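Local coordinates for TIR-NB-LRR type resistance protein RPV1 (Vitis rotundifolia, PDB 5KU7) that belongs to the TIR-NB-LRR class of plant disease-resistance proteins, intracellular immune receptors, and is represented here by its TIR domain, at residues D150-E154 with S155-K159; F23-H26 with L27-A30; D104-H107 with V108-Q111; W133-A136 with L137-A141. One frame throughout, in Å; residues are numbered along the deposited sequence.

Contact 1 (D150-E154 with S155-K159); sequences DDRYE and SNQIK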
loop_
_atom_site.group_PDB
_atom_site.type_symbol
_atom_site.label_atom_id
_atom_site.label_comp_id
_atom_site.label_asym_id
_atom_site.label_seq_id
_atom_site.Cartn_x
_atom_site.Cartn_y
_atom_site.Cartn_z
ATOM N N ASP A 150 -3.209 6.253 -9.534
ATOM C CA ASP A 150 -1.981 5.507 -9.388
ATOM C C ASP A 150 -0.914 6.324 -10.110
ATOM O O ASP A 150 -1.209 7.406 -10.637
ATOM C CB ASP A 150 -2.140 4.085 -9.923
ATOM C CG ASP A 150 -2.483 4.048 -11.383
ATOM O OD1 ASP A 150 -2.815 5.110 -11.948
ATOM O OD2 ASP A 150 -2.459 2.943 -11.960
ATOM N N ASP A 151 0.325 5.859 -10.100
ATOM C CA ASP A 151 1.395 6.647 -10.708
ATOM C C ASP A 151 1.726 7.842 -9.816
ATOM O O ASP A 151 2.304 8.836 -10.270
ATOM C CB ASP A 151 1.037 7.112 -12.124
ATOM C CG ASP A 151 0.771 5.953 -13.065
ATOM O OD1 ASP A 151 1.253 4.838 -12.770
ATOM O OD2 ASP A 151 0.104 6.159 -14.106
ATOM N N ARG A 152 1.323 7.747 -8.554
ATOM C CA ARG A 152 1.590 8.796 -7.576
ATOM C C ARG A 152 2.077 8.083 -6.299
ATOM O O ARG A 152 1.644 6.963 -6.007
ATOM C CB ARG A 152 0.330 9.632 -7.302
ATOM C CG ARG A 152 -0.542 9.967 -8.545
ATOM C CD ARG A 152 0.101 10.927 -9.519
ATOM N NE ARG A 152 -0.789 11.229 -10.642
ATOM C CZ ARG A 152 -0.416 11.869 -11.752
ATOM N NH1 ARG A 152 0.841 12.274 -11.908
ATOM N NH2 ARG A 152 -1.296 12.101 -12.720
ATOM N N TYR A 153 2.959 8.714 -5.531
ATOM C CA TYR A 153 3.492 8.066 -4.339
ATOM C C TYR A 153 2.414 7.941 -3.269
ATOM O O TYR A 153 1.916 8.930 -2.740
ATOM C CB TYR A 153 4.735 8.797 -3.820
ATOM C CG TYR A 153 5.963 8.531 -4.684
ATOM C CD1 TYR A 153 6.680 7.348 -4.557
ATOM C CD2 TYR A 153 6.369 9.434 -5.668
ATOM C CE1 TYR A 153 7.774 7.090 -5.337
ATOM C CE2 TYR A 153 7.484 9.180 -6.471
ATOM C CZ TYR A 153 8.174 8.005 -6.303
ATOM O OH TYR A 153 9.270 7.715 -7.087
ATOM N N GLU A 154 2.063 6.701 -2.949
ATOM C CA GLU A 154 0.873 6.456 -2.132
ATOM C C GLU A 154 1.042 6.909 -0.686
ATOM O O GLU A 154 0.088 7.369 -0.080
ATOM C CB GLU A 154 0.478 4.984 -2.192
ATOM C CG GLU A 154 -0.965 4.707 -1.694
ATOM C CD GLU A 154 -1.403 3.294 -2.012
ATOM O OE1 GLU A 154 -2.083 3.107 -3.051
ATOM O OE2 GLU A 154 -1.047 2.362 -1.236
ATOM N N SER A 155 2.243 6.806 -0.123
ATOM C CA SER A 155 2.417 7.254 1.259
ATOM C C SER A 155 2.217 8.769 1.378
ATOM O O SER A 155 1.783 9.274 2.411
ATOM C CB SER A 155 3.791 6.857 1.806
ATOM O OG SER A 155 4.796 7.675 1.256
ATOM N N ASN A 156 2.514 9.494 0.310
ATOM C CA ASN A 156 2.314 10.933 0.318
ATOM C C ASN A 156 0.866 11.301 0.175
ATOM O O ASN A 156 0.424 12.273 0.753
ATOM C CB ASN A 156 3.119 11.590 -0.796
ATOM C CG ASN A 156 4.469 12.007 -0.325
ATOM O OD1 ASN A 156 5.437 11.274 -0.502
ATOM N ND2 ASN A 156 4.547 13.166 0.329
ATOM N N GLN A 157 0.157 10.538 -0.650
ATOM C CA GLN A 157 -1.284 10.641 -0.757
ATOM C C GLN A 157 -1.900 10.458 0.608
ATOM O O GLN A 157 -2.754 11.223 1.013
ATOM C CB GLN A 157 -1.841 9.595 -1.722
ATOM C CG GLN A 157 -1.556 9.902 -3.202
ATOM C CD GLN A 157 -1.980 8.747 -4.084
ATOM O OE1 GLN A 157 -1.800 7.578 -3.722
ATOM N NE2 GLN A 157 -2.591 9.056 -5.217
ATOM N N ILE A 158 -1.430 9.446 1.322
ATOM C CA ILE A 158 -1.947 9.138 2.644
ATOM C C ILE A 158 -1.580 10.196 3.687
ATOM O O ILE A 158 -2.398 10.541 4.535
ATOM C CB ILE A 158 -1.437 7.771 3.130
ATOM C CG1 ILE A 158 -2.130 6.648 2.360
ATOM C CG2 ILE A 158 -1.654 7.635 4.637
ATOM C CD1 ILE A 158 -1.958 5.289 2.987
ATOM N N LYS A 159 -0.344 10.682 3.646
ATOM C CA LYS A 159 0.075 11.722 4.577
ATOM C C LYS A 159 -0.785 12.969 4.394
ATOM O O LYS A 159 -1.200 13.617 5.362
ATOM C CB LYS A 159 1.557 12.064 4.385
ATOM C CG LYS A 159 2.064 13.193 5.286
ATOM C CD LYS A 159 3.537 13.538 5.014
ATOM C CE LYS A 159 3.711 14.288 3.688
ATOM N NZ LYS A 159 5.092 14.847 3.506
HETATM O O HOH W 1 -2.665 5.140 -5.060
#
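Tyr-153 and Gln-157 meet through the backbone where the loop 150-153 turns into helix 154-175. Tyr-153 is the N-cap residue, and its O takes the amide N of Gln-157 at 3.2 Å; Asn-156 N adds a weak bond to the same oxygen. The next turn closes with Ile-158 N on Glu-154 O at 2.9 Å.

Among the polar side chains, Glu-154 and Gln-157 lie with carboxylate and amide nearly coplanar, 10° apart, and one water is within 2.9 Å of both Glu-154 OE1 and Gln-157 OE1. Gln-157 NE2 bonds to Leu-149 O, just before the segment, while OE1 lies against Glu-154 CA and CG.

The remaining contacts are van der Waals touches of carbon with polar atoms. With CG anti to its carbonyl carbon (chi1 -73°), Gln-157 places NE2 3.6 Å from Arg-152 CB, while Ile-158 CG1 rests 3.4 Å from Glu-154 O.

Glu-154 OE2 and Ser-155 OG bond to His-26 and Asp-25 of the second subunit, and Tyr-153 meets Tyr-21 of that subunit edge-to-face. Within the chain, the junction follows strand 146-148, outermost of the sheet within this chain, and Glu-154 and Ile-158 pack on helix 23-33.

Contact 2 (F23-H26 with L27-A30); sequences FTDH and LYSA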
loop_
_atom_site.group_PDB
_atom_site.type_symbol
_atom_site.label_atom_id
_atom_site.label_comp_id
_atom_site.label_asym_id
_atom_site.label_seq_id
_atom_site.Cartn_x
_atom_site.Cartn_y
_atom_site.Cartn_z
ATOM N N PHE A 23 -4.062 -0.649 0.920
ATOM C CA PHE A 23 -4.263 0.790 1.088
ATOM C C PHE A 23 -4.966 1.182 2.386
ATOM O O PHE A 23 -4.456 1.999 3.164
ATOM C CB PHE A 23 -5.052 1.386 -0.076
ATOM C CG PHE A 23 -5.343 2.849 0.111
ATOM C CD1 PHE A 23 -4.347 3.801 -0.128
ATOM C CD2 PHE A 23 -6.582 3.271 0.577
ATOM C CE1 PHE A 23 -4.600 5.147 0.056
ATOM C CE2 PHE A 23 -6.852 4.636 0.780
ATOM C CZ PHE A 23 -5.865 5.577 0.522
ATOM N N THR A 24 -6.128 0.598 2.625
ATOM C CA THR A 24 -6.916 0.980 3.786
ATOM C C THR A 24 -6.134 0.678 5.057
ATOM O O THR A 24 -6.234 1.402 6.039
ATOM C CB THR A 24 -8.267 0.249 3.814
ATOM O OG1 THR A 24 -8.992 0.541 2.608
ATOM C CG2 THR A 24 -9.067 0.699 4.997
ATOM N N ASP A 25 -5.333 -0.385 5.023
ATOM C CA ASP A 25 -4.483 -0.732 6.169
ATOM C C ASP A 25 -3.431 0.345 6.433
ATOM O O ASP A 25 -3.285 0.792 7.580
ATOM C CB ASP A 25 -3.804 -2.087 5.941
ATOM C CG ASP A 25 -3.126 -2.604 7.178
ATOM O OD1 ASP A 25 -3.691 -2.426 8.264
ATOM O OD2 ASP A 25 -2.024 -3.174 7.094
ATOM N N HIS A 26 -2.730 0.777 5.371
ATOM C CA HIS A 26 -1.727 1.861 5.471
ATOM C C HIS A 26 -2.393 3.165 5.941
ATOM O O HIS A 26 -1.820 3.918 6.739
ATOM C CB HIS A 26 -1.004 2.089 4.125
ATOM C CG HIS A 26 -0.166 0.922 3.681
ATOM N ND1 HIS A 26 0.867 0.409 4.441
ATOM C CD2 HIS A 26 -0.220 0.163 2.561
ATOM C CE1 HIS A 26 1.413 -0.614 3.809
ATOM N NE2 HIS A 26 0.767 -0.787 2.671
ATOM N N LEU A 27 -3.609 3.422 5.459
ATOM C CA LEU A 27 -4.383 4.588 5.911
ATOM C C LEU A 27 -4.708 4.492 7.401
ATOM O O LEU A 27 -4.548 5.450 8.184
ATOM C CB LEU A 27 -5.689 4.716 5.105
ATOM C CG LEU A 27 -6.627 5.869 5.476
ATOM C CD1 LEU A 27 -5.957 7.205 5.222
ATOM C CD2 LEU A 27 -7.919 5.785 4.679
ATOM N N TYR A 28 -5.197 3.318 7.770
ATOM C CA TYR A 28 -5.547 3.002 9.138
ATOM C C TYR A 28 -4.373 3.244 10.067
ATOM O O TYR A 28 -4.499 3.860 11.123
ATOM C CB TYR A 28 -6.013 1.539 9.221
ATOM C CG TYR A 28 -6.233 1.052 10.628
ATOM C CD1 TYR A 28 -7.254 1.590 11.415
ATOM C CD2 TYR A 28 -5.413 0.071 11.186
ATOM C CE1 TYR A 28 -7.475 1.149 12.714
ATOM C CE2 TYR A 28 -5.632 -0.382 12.497
ATOM C CZ TYR A 28 -6.666 0.170 13.254
ATOM O OH TYR A 28 -6.909 -0.247 14.547
ATOM N N SER A 29 -3.223 2.725 9.673
ATOM C CA SER A 29 -2.043 2.861 10.502
ATOM C C SER A 29 -1.620 4.328 10.575
ATOM O O SER A 29 -1.258 4.814 11.646
ATOM C CB SER A 29 -0.916 1.991 9.946
ATOM O OG SER A 29 0.269 2.153 10.695
ATOM N N ALA A 30 -1.695 5.042 9.447
ATOM C CA ALA A 30 -1.334 6.469 9.422
ATOM C C ALA A 30 -2.234 7.285 10.349
ATOM O O ALA A 30 -1.761 8.190 11.037
ATOM C CB ALA A 30 -1.403 7.017 8.003
#
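Phe-23 and Leu-27, one turn apart, are joined by their backbones and by their side chains. Leu-27 N bonds to Phe-23 O at 2.8 Å, and Leu-27 CD2 comes within 4.2 Å of Phe-23 CE2, approaching the ring obliquely. The leucine has CG opposite the backbone N (chi1 179°), which brings CD2 to the Phe-23 ring; Leu-27 CB itself sits 3.5 Å from Thr-24 O. Tyr-28 has a similar first torsion, and its CB is tucked 3.2 Å from Thr-24 O before the ring leads away from the preceding turn. Asp-25 OD1 approaches that ring obliquely, 4.2 Å from Tyr-28 CD2. Arg-40 ties these two residues together from outside, in a salt bridge to Asp-25 and a cation-pi contact with Tyr-28.

In the flavodoxin-like TIR fold, helix 23-33 packs against the central parallel sheet: Thr-24 and Leu-27 lie on residues of strands 8-14 and 61-68, while Phe-23 stacks with Tyr-101. His-26 takes a different first torsion, with CG anti to its carbonyl carbon (-65°). Its ring stacks with His-26 of the second subunit, where Glu-154 is the partner of NE2.

Regular i to i+4 bonds run beneath these side chains. Ser-29 N reaches Asp-25 O at 2.8 Å, and Ala-30 N reaches His-26 O at 2.9 Å. Ala-30 CB, the methyl group of that residue, lies 3.4 Å from the same His-26 O.

Contact 3 (D104-H107 with V108-Q111); sequences DPSH and VRKQ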
loop_
_atom_site.group_PDB
_atom_site.type_symbol
_atom_site.label_atom_id
_atom_site.label_comp_id
_atom_site.label_asym_id
_atom_site.label_seq_id
_atom_site.Cartn_x
_atom_site.Cartn_y
_atom_site.Cartn_z
ATOM N N ASP A 104 -13.292 6.847 -10.557
ATOM C CA ASP A 104 -13.778 8.165 -10.929
ATOM C C ASP A 104 -14.874 8.617 -9.970
ATOM O O ASP A 104 -15.885 7.933 -9.827
ATOM C CB ASP A 104 -14.282 8.143 -12.371
ATOM C CG ASP A 104 -14.645 9.525 -12.892
ATOM O OD1 ASP A 104 -15.133 10.366 -12.103
ATOM O OD2 ASP A 104 -14.435 9.769 -14.100
ATOM N N PRO A 105 -14.674 9.774 -9.309
ATOM C CA PRO A 105 -15.695 10.289 -8.387
ATOM C C PRO A 105 -17.086 10.345 -9.033
ATOM O O PRO A 105 -18.078 10.077 -8.361
ATOM C CB PRO A 105 -15.186 11.698 -8.050
ATOM C CG PRO A 105 -13.699 11.613 -8.220
ATOM C CD PRO A 105 -13.476 10.634 -9.353
ATOM N N SER A 106 -17.160 10.663 -10.321
ATOM C CA SER A 106 -18.462 10.782 -10.978
ATOM C C SER A 106 -19.108 9.410 -11.220
ATOM O O SER A 106 -20.341 9.308 -11.276
ATOM C CB SER A 106 -18.351 11.571 -12.295
ATOM O OG SER A 106 -17.627 10.858 -13.281
ATOM N N HIS A 107 -18.290 8.365 -11.349
ATOM C CA HIS A 107 -18.814 6.994 -11.425
ATOM C C HIS A 107 -19.564 6.655 -10.138
ATOM O O HIS A 107 -20.624 6.029 -10.165
ATOM C CB HIS A 107 -17.691 5.964 -11.640
ATOM C CG HIS A 107 -17.081 6.007 -13.008
ATOM N ND1 HIS A 107 -16.150 5.084 -13.438
ATOM C CD2 HIS A 107 -17.267 6.863 -14.044
ATOM C CE1 HIS A 107 -15.797 5.363 -14.680
ATOM N NE2 HIS A 107 -16.459 6.438 -15.070
ATOM N N VAL A 108 -19.016 7.094 -9.010
ATOM C CA VAL A 108 -19.680 6.885 -7.736
ATOM C C VAL A 108 -20.929 7.717 -7.655
ATOM O O VAL A 108 -21.994 7.208 -7.334
ATOM C CB VAL A 108 -18.780 7.259 -6.546
ATOM C CG1 VAL A 108 -19.510 6.999 -5.230
ATOM C CG2 VAL A 108 -17.492 6.474 -6.605
ATOM N N ARG A 109 -20.792 8.991 -8.008
ATOM C CA ARG A 109 -21.875 9.957 -7.883
ATOM C C ARG A 109 -23.055 9.544 -8.740
ATOM O O ARG A 109 -24.212 9.705 -8.344
ATOM C CB ARG A 109 -21.380 11.358 -8.281
ATOM C CG ARG A 109 -22.301 12.508 -7.904
ATOM C CD ARG A 109 -21.647 13.876 -8.180
ATOM N NE ARG A 109 -21.322 14.069 -9.594
ATOM C CZ ARG A 109 -20.088 14.028 -10.094
ATOM N NH1 ARG A 109 -19.043 13.814 -9.298
ATOM N NH2 ARG A 109 -19.898 14.212 -11.397
ATOM N N LYS A 110 -22.750 9.010 -9.916
ATOM C CA LYS A 110 -23.779 8.707 -10.900
ATOM C C LYS A 110 -23.998 7.205 -11.070
ATOM O O LYS A 110 -24.844 6.795 -11.850
ATOM C CB LYS A 110 -23.427 9.348 -12.250
ATOM C CG LYS A 110 -23.289 10.876 -12.181
ATOM C CD LYS A 110 -23.176 11.546 -13.549
ATOM C CE LYS A 110 -21.920 11.200 -14.321
ATOM N NZ LYS A 110 -21.956 11.893 -15.658
ATOM N N GLN A 111 -23.234 6.395 -10.341
ATOM C CA GLN A 111 -23.303 4.941 -10.467
ATOM C C GLN A 111 -23.064 4.499 -11.898
ATOM O O GLN A 111 -23.887 3.793 -12.480
ATOM C CB GLN A 111 -24.657 4.419 -9.993
ATOM C CG GLN A 111 -24.860 4.580 -8.514
ATOM C CD GLN A 111 -25.636 5.840 -8.196
ATOM O OE1 GLN A 111 -26.793 5.962 -8.571
ATOM N NE2 GLN A 111 -25.001 6.785 -7.503
#
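A chi3 of 61° bends the Arg-109 chain back toward Ser-106, while the serine's chi1 of 68° holds OG between its backbone N and carbonyl carbon. The guanidinium thereby lies with one face over Ser-106 CA, and its NH2 comes 3.2 Å from Ser-106 CB. Serine OG turns instead to the carboxylate of Asp-104.

That carboxylate oxygen, Asp-104 OD1, is gripped twice from the same face of its plane. Ser-106 N donates at 2.7 Å on the anti side, 30° out of plane, and Ser-106 OG donates at 2.8 Å from well above the plane. The two bonds fix the rotation of the aspartate. Its CB also covers the centre of one face of the His-107 ring, 3.5 Å above the plane.

Backbone bonds follow. Arg-109 N reaches Pro-105 O at 2.9 Å and Lys-110 N reaches Ser-106 O at 2.8 Å; Val-108 N to Asp-104 O is weak. The aliphatic part of Lys-110 passes alongside the Ser-106 carbonyl, its CG 3.5 Å from Ser-106 O. At the far end the Gln-111 amide turns back to the helix and gives NE2 to Val-108 O at 3.0 Å, while its OE1 takes Arg-134 NE of helix 130-141. Val-108 is buried against Phe-100, Phe-115 and Leu-137.

Both ends of helix 105-110 thus carry recognised signals: Asp-104 supplies an N-cap bond, and Gln-111, with positive phi, is the C-prime residue of a Schellman motif that stops this short helix after strand 95-101.

Contact 4 (W133-A136 with L137-A141); sequences WRTA and LTEAA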
loop_
_atom_site.group_PDB
_atom_site.type_symbol
_atom_site.label_atom_id
_atom_site.label_comp_id
_atom_site.label_asym_id
_atom_site.label_seq_id
_atom_site.Cartn_x
_atom_site.Cartn_y
_atom_site.Cartn_z
ATOM N N TRP A 133 -29.724 3.598 -1.493
ATOM C CA TRP A 133 -28.348 3.253 -1.813
ATOM C C TRP A 133 -27.806 4.270 -2.808
ATOM O O TRP A 133 -26.723 4.826 -2.615
ATOM C CB TRP A 133 -28.257 1.840 -2.396
ATOM C CG TRP A 133 -28.232 0.733 -1.388
ATOM C CD1 TRP A 133 -28.016 0.844 -0.043
ATOM C CD2 TRP A 133 -28.429 -0.665 -1.648
ATOM N NE1 TRP A 133 -28.071 -0.400 0.551
ATOM C CE2 TRP A 133 -28.322 -1.341 -0.414
ATOM C CE3 TRP A 133 -28.685 -1.412 -2.804
ATOM C CZ2 TRP A 133 -28.464 -2.726 -0.307
ATOM C CZ3 TRP A 133 -28.824 -2.793 -2.693
ATOM C CH2 TRP A 133 -28.715 -3.431 -1.455
ATOM N N ARG A 134 -28.578 4.511 -3.869
ATOM C CA ARG A 134 -28.203 5.468 -4.906
ATOM C C ARG A 134 -28.065 6.859 -4.306
ATOM O O ARG A 134 -27.185 7.637 -4.677
ATOM C CB ARG A 134 -29.242 5.500 -6.035
ATOM C CG ARG A 134 -29.391 4.193 -6.798
ATOM C CD ARG A 134 -30.000 4.417 -8.181
ATOM N NE ARG A 134 -28.960 4.263 -9.194
ATOM C CZ ARG A 134 -28.823 3.206 -9.989
ATOM N NH1 ARG A 134 -29.694 2.203 -9.921
ATOM N NH2 ARG A 134 -27.820 3.163 -10.866
ATOM N N THR A 135 -28.958 7.173 -3.380
ATOM C CA THR A 135 -28.938 8.468 -2.728
ATOM C C THR A 135 -27.682 8.629 -1.866
ATOM O O THR A 135 -27.018 9.669 -1.898
ATOM C CB THR A 135 -30.196 8.663 -1.874
ATOM O OG1 THR A 135 -31.311 8.880 -2.740
ATOM C CG2 THR A 135 -30.046 9.852 -0.954
ATOM N N ALA A 136 -27.345 7.588 -1.114
ATOM C CA ALA A 136 -26.196 7.649 -0.214
ATOM C C ALA A 136 -24.861 7.770 -0.978
ATOM O O ALA A 136 -23.950 8.488 -0.546
ATOM C CB ALA A 136 -26.186 6.447 0.690
ATOM N N LEU A 137 -24.751 7.065 -2.103
ATOM C CA LEU A 137 -23.575 7.176 -2.963
ATOM C C LEU A 137 -23.457 8.585 -3.515
ATOM O O LEU A 137 -22.410 9.221 -3.401
ATOM C CB LEU A 137 -23.638 6.172 -4.115
ATOM C CG LEU A 137 -23.385 4.714 -3.749
ATOM C CD1 LEU A 137 -23.696 3.814 -4.940
ATOM C CD2 LEU A 137 -21.947 4.509 -3.262
ATOM N N THR A 138 -24.556 9.071 -4.087
ATOM C CA THR A 138 -24.590 10.376 -4.736
ATOM C C THR A 138 -24.268 11.514 -3.770
ATOM O O THR A 138 -23.494 12.417 -4.099
ATOM C CB THR A 138 -25.973 10.629 -5.370
ATOM O OG1 THR A 138 -26.272 9.571 -6.286
ATOM C CG2 THR A 138 -26.004 11.965 -6.118
ATOM N N GLU A 139 -24.861 11.472 -2.581
ATOM C CA GLU A 139 -24.573 12.468 -1.549
ATOM C C GLU A 139 -23.110 12.397 -1.083
ATOM O O GLU A 139 -22.409 13.409 -1.022
ATOM C CB GLU A 139 -25.521 12.292 -0.358
ATOM C CG GLU A 139 -26.965 12.686 -0.666
ATOM C CD GLU A 139 -27.873 12.594 0.541
ATOM O OE1 GLU A 139 -27.386 12.241 1.630
ATOM O OE2 GLU A 139 -29.077 12.896 0.405
ATOM N N ALA A 140 -22.655 11.187 -0.767
ATOM C CA ALA A 140 -21.304 10.991 -0.258
ATOM C C ALA A 140 -20.255 11.510 -1.244
ATOM O O ALA A 140 -19.260 12.100 -0.833
ATOM C CB ALA A 140 -21.070 9.539 0.039
ATOM N N ALA A 141 -20.492 11.296 -2.537
ATOM C CA ALA A 141 -19.519 11.653 -3.567
ATOM C C ALA A 141 -19.482 13.158 -3.838
ATOM O O ALA A 141 -18.576 13.650 -4.511
ATOM C CB ALA A 141 -19.821 10.902 -4.854
#
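Glu-139 runs back along the preceding turn of its helix and lies side by side with Thr-135, pointing the same way. Its CB is 3.4 Å from Thr-135 O. CG, placed anti to the carbonyl carbon (chi1 -70°), comes within 3.3 Å of that same oxygen. From there the chain is extended, and CD reaches 3.8 Å from Thr-135 CG2. At the tip, Glu-139 OE2 approaches this methyl to 3.5 Å, a contact without a hydrogen bond. Thr-135 CG2 is the branch that faces the glutamate, whereas its OG1 bonds to Pro-131 O, and Glu-139 OE1 has a long, weak ion pair with Lys-90.

The Thr-135 carbonyl also accepts Glu-139 N at 2.9 Å. One residue earlier, Arg-134 O takes the amide N of Thr-138 at 3.1 Å, and Thr-138 OG1 lies 2.7 Å from that oxygen, though the hydroxyl has a second acceptor within reach. On the inner side Leu-137 CG rests close to the Trp-133 carbonyl oxygen.

Trp-133 leads away from this turn to bond Asp-80 through NE1, and Arg-134, whose NE bonds to Gln-111 OE1, makes a cation-pi contact with Phe-119. Helix 130-141 is accordingly amphipathic: Thr-135 lies exposed, while Trp-133, Ala-136 and Leu-137 are buried, packing on helix 76-91 and, for Trp-133 and Leu-137, also on helix 113-122 in the alpha/beta TIR domain.

In the fold
Along the chain the order is contact 2, contact 3, contact 4 and contact 1, all within one TIR domain built round a five-stranded parallel sheet. They form two pairs. Contacts 1 and 2 have centres 12 Å apart and touch where helices 154-175 and 23-33 meet, with Glu-154 CD 3.5 Å from Phe-23 CD1. Contacts 3 and 4 are closer, with centres 9 Å apart, and join helices 105-110 and 130-141. Contacts 2 and 4 lie on opposite sides of the chain's centre, their centres 24 Å apart. The first pair packs within the chain and also faces the second subunit of the assembly, whereas the second pair meets no other chain of it.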